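Local coordinates for GCN5-related N-acetyltransferase (Kribbella flavida, PDB 4MY3), which belongs to the GNAT superfamily and transfers the acetyl group of acetyl-CoA to amines, perhaps those of aminoglycosides, at the interface of chains A and B and the interface of chains A and C. Coordinates in Å, arbitrary orientation; residue numbers count along the deposited sequence, not the author numbering. Chains: chain A/B/C, GCN5-related N-acetyltransferase.

Contact 1: the interface of chains A and B. Residues chain A 155, 158, 160, 238, 241-242; chain B 93, 95.
B:Arg95 reaches from chain B to lie against chain A, where its guanidinium sits between helix 233-246 and the loop carrying A:Gly155, A:Val158 and A:Val160. Two backbone carbonyls face one edge of the group in its plane: NH2 makes a weak hydrogen bond to the carbonyl O of A:Val158 (3.4 Å, 141° at the hydrogen) and lies 3.5 Å from the carbonyl O of A:Gly155. The other terminal nitrogen, NH1, comes within 3.5 Å of the hydroxyl OG1 of A:Thr242, whose side chain crosses the arginine at about a right angle. Over the centre of one guanidinium face stands the carbonyl O of A:Ala238, 4.2 Å above the plane. The methyl of A:Ala241 packs beside the CD-NE stretch of B:Arg95 (CB to CD 4.0 Å), and that of A:Ala238 sits at the guanidinium end (CB to NH2 3.6 Å). The arginine stretches out from CG to NE (chi2 -177°, chi3 -167°), which carries its charged end across to the carbonyls. Cut back to an alanine, the side chain would no longer reach the carbonyl of A:Val158, which is likely to lose its weak bond from chain B, and a gap would probably open beside A:Ala241 and A:Thr242. In chain B this arginine is the first residue of the acetyl-CoA-binding GNAT signature Q/R-X-X-G-X-G/A, so the contact engages a cofactor-site residue, though it may be mere crystal packing. Next to it, B:Glu93 of the 3-10 turn 92-94 rests its CB 3.8 Å from the carbonyl O of A:Val160. Within chain A, a hydrogen bond from A:Thr242 OG1 to A:Ala238 O (3.0 Å) ties together two groups that touch the arginine and holds the hydroxyl in place, the donor standing above the carbonyl plane.

Contact 2: the interface of chains A and C. Residues chain A 359, 362-363; chain C 230-233, 236, 262.
The C-terminal end of helix 357-362 in chain A, within the sterol carrier protein-like domain, meets three pieces of chain C: the end of strand 224-230 with the loop after it, the start of helix 233-246, and the loop before helix 263-266, which carries C:Pro262. The elements from chain C belong to the second GNAT-type acetyltransferase region. The whole interface is two-fold symmetric, so chain C's helix 357-362 meets chain A in the same way; this symmetry is compatible with a dimer, but the structure alone does not show whether one forms in solution. A:Thr362 carries most of the buried surface on the chain A side, 103 Å². Both of its branches reach the carbonyl O of C:Ala230: the hydroxyl OG1, beside the backbone N, makes a weak hydrogen bond of 3.5 Å to it, while the methyl CG2, anti to that N, touches the same oxygen in van der Waals contact. CG2 also packs against the carbonyl O of C:Ser232 at 3.4 Å and lies 3.9 Å from CB of C:Ala236, one turn into the helix. The proline ring covers another flank of the threonine, its CG 3.9 Å from A:Thr362 CB, and C:Pro262 CB also approaches the carbonyl O of A:Ala359 at 4.1 Å. At the helix end, the side chain of C:Glu233, with CG anti to its own N (chi1 -173°) and extended beyond, runs alongside the chain A backbone and brings its carboxylate carbon CD to 3.7 Å from the carbonyl O of A:Ala363.

Contact 1: the interface of chains A and B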
# COMPACT_ATOMS: atom_id res chain seq x y z
N GLY A 155 13.79 24.04 -27.52
CA GLY A 155 14.46 23.46 -28.68
C GLY A 155 13.57 23.01 -29.84
O GLY A 155 13.96 22.13 -30.61
N VAL A 158 14.79 22.51 -33.48
CA VAL A 158 15.69 21.40 -33.80
C VAL A 158 14.99 20.22 -34.48
O VAL A 158 13.97 19.73 -33.98
CB VAL A 158 16.39 20.91 -32.52
CG1 VAL A 158 17.28 19.69 -32.82
CG2 VAL A 158 17.19 22.04 -31.91
N VAL A 160 14.09 16.56 -35.65
CA VAL A 160 14.08 15.26 -34.97
C VAL A 160 13.17 14.26 -35.69
O VAL A 160 11.96 14.43 -35.71
CB VAL A 160 13.54 15.40 -33.53
CG1 VAL A 160 13.66 14.08 -32.79
CG2 VAL A 160 14.25 16.52 -32.79
N ALA A 238 15.47 19.73 -27.37
CA ALA A 238 14.49 19.09 -28.24
C ALA A 238 14.24 17.60 -27.92
O ALA A 238 13.10 17.13 -27.97
CB ALA A 238 14.91 19.24 -29.68
N ALA A 241 12.17 17.22 -24.80
CA ALA A 241 10.84 17.62 -25.25
C ALA A 241 10.11 16.52 -26.03
O ALA A 241 8.90 16.33 -25.87
CB ALA A 241 10.93 18.89 -26.08
N THR A 242 10.82 15.80 -26.89
CA THR A 242 10.17 14.68 -27.57
C THR A 242 9.72 13.63 -26.55
O THR A 242 8.60 13.12 -26.64
CB THR A 242 11.06 14.02 -28.65
OG1 THR A 242 11.56 15.03 -29.54
CG2 THR A 242 10.27 13.00 -29.46
N GLU B 93 7.04 13.61 -32.04
CA GLU B 93 8.00 14.43 -32.78
C GLU B 93 7.33 15.55 -33.60
O GLU B 93 8.01 16.32 -34.26
CB GLU B 93 8.89 13.59 -33.70
CG GLU B 93 8.19 13.11 -34.97
CD GLU B 93 7.57 11.74 -34.82
OE1 GLU B 93 6.83 11.52 -33.83
OE2 GLU B 93 7.83 10.87 -35.70
N ARG B 95 5.45 17.74 -32.04
CA ARG B 95 5.10 18.58 -30.91
C ARG B 95 4.90 20.03 -31.35
O ARG B 95 5.70 20.56 -32.12
CB ARG B 95 6.21 18.52 -29.87
CG ARG B 95 7.58 18.85 -30.44
CD ARG B 95 8.72 18.71 -29.45
NE ARG B 95 9.93 19.33 -29.97
CZ ARG B 95 10.68 18.81 -30.94
NH1 ARG B 95 10.35 17.64 -31.48
NH2 ARG B 95 11.76 19.45 -31.37

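Contact 2: the interface of chains A and C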
# COMPACT_ATOMS: atom_id res chain seq x y z
N ALA A 359 39.28 3.56 0.49
CA ALA A 359 38.15 2.65 0.73
C ALA A 359 38.58 1.19 0.67
O ALA A 359 38.13 0.37 1.48
CB ALA A 359 37.02 2.92 -0.25
N THR A 362 40.19 0.29 4.01
CA THR A 362 39.27 0.07 5.12
C THR A 362 38.48 -1.23 4.90
O THR A 362 38.18 -1.93 5.86
CB THR A 362 38.34 1.30 5.34
OG1 THR A 362 39.13 2.45 5.62
CG2 THR A 362 37.38 1.08 6.50
N ALA A 363 38.19 -1.56 3.64
CA ALA A 363 37.52 -2.83 3.32
C ALA A 363 38.46 -4.02 3.39
O ALA A 363 38.01 -5.18 3.35
CB ALA A 363 36.88 -2.77 1.95
N ALA C 230 35.70 5.36 10.00
CA ALA C 230 36.51 4.25 10.47
C ALA C 230 37.75 4.13 9.62
O ALA C 230 37.65 3.96 8.41
CB ALA C 230 35.71 2.97 10.40
N HIS C 231 38.91 4.19 10.26
CA HIS C 231 40.18 4.16 9.53
C HIS C 231 40.75 2.76 9.26
O HIS C 231 41.75 2.63 8.56
CB HIS C 231 41.22 5.06 10.23
CG HIS C 231 40.74 6.46 10.46
ND1 HIS C 231 41.14 7.22 11.54
CD2 HIS C 231 39.89 7.25 9.74
CE1 HIS C 231 40.57 8.41 11.48
NE2 HIS C 231 39.80 8.45 10.40
N SER C 232 40.14 1.72 9.82
CA SER C 232 40.63 0.37 9.57
C SER C 232 39.48 -0.60 9.30
O SER C 232 38.32 -0.27 9.50
CB SER C 232 41.48 -0.12 10.74
OG SER C 232 40.76 -0.13 11.96
N GLU C 233 39.81 -1.81 8.87
CA GLU C 233 38.79 -2.80 8.58
C GLU C 233 38.05 -3.23 9.83
O GLU C 233 36.83 -3.17 9.88
CB GLU C 233 39.39 -4.00 7.88
CG GLU C 233 38.39 -5.02 7.37
CD GLU C 233 39.07 -6.20 6.71
OE1 GLU C 233 38.40 -7.24 6.50
OE2 GLU C 233 40.28 -6.09 6.41
N ALA C 236 35.66 -0.65 11.29
CA ALA C 236 34.47 -0.57 10.44
C ALA C 236 33.51 -1.73 10.73
O ALA C 236 32.30 -1.53 10.86
CB ALA C 236 34.86 -0.52 8.96
N PRO C 262 33.08 2.16 2.27
CA PRO C 262 33.50 0.77 2.32
C PRO C 262 32.40 -0.25 2.62
O PRO C 262 32.64 -1.41 2.28
CB PRO C 262 34.53 0.77 3.45
CG PRO C 262 35.07 2.14 3.46
CD PRO C 262 33.94 3.03 3.09

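Contact 1 and contact 2 lie about 48 Å apart, measured between the centres of their C-alpha atoms, and chain A takes part in both. Helix 233-246 appears in both, from chain A in contact 1, near its middle at residues 238 to 242, and from chain C in contact 2, with its first turns. Because contact 2 has a two-fold twin, the beginning of chain A's own helix also faces chain C, placing two different neighbours along one helix. The A-C interface is two-fold, and the A-B interface is not an exact two-fold. Together they could connect subunits of the deposited six-chain assembly, which may not persist in solution.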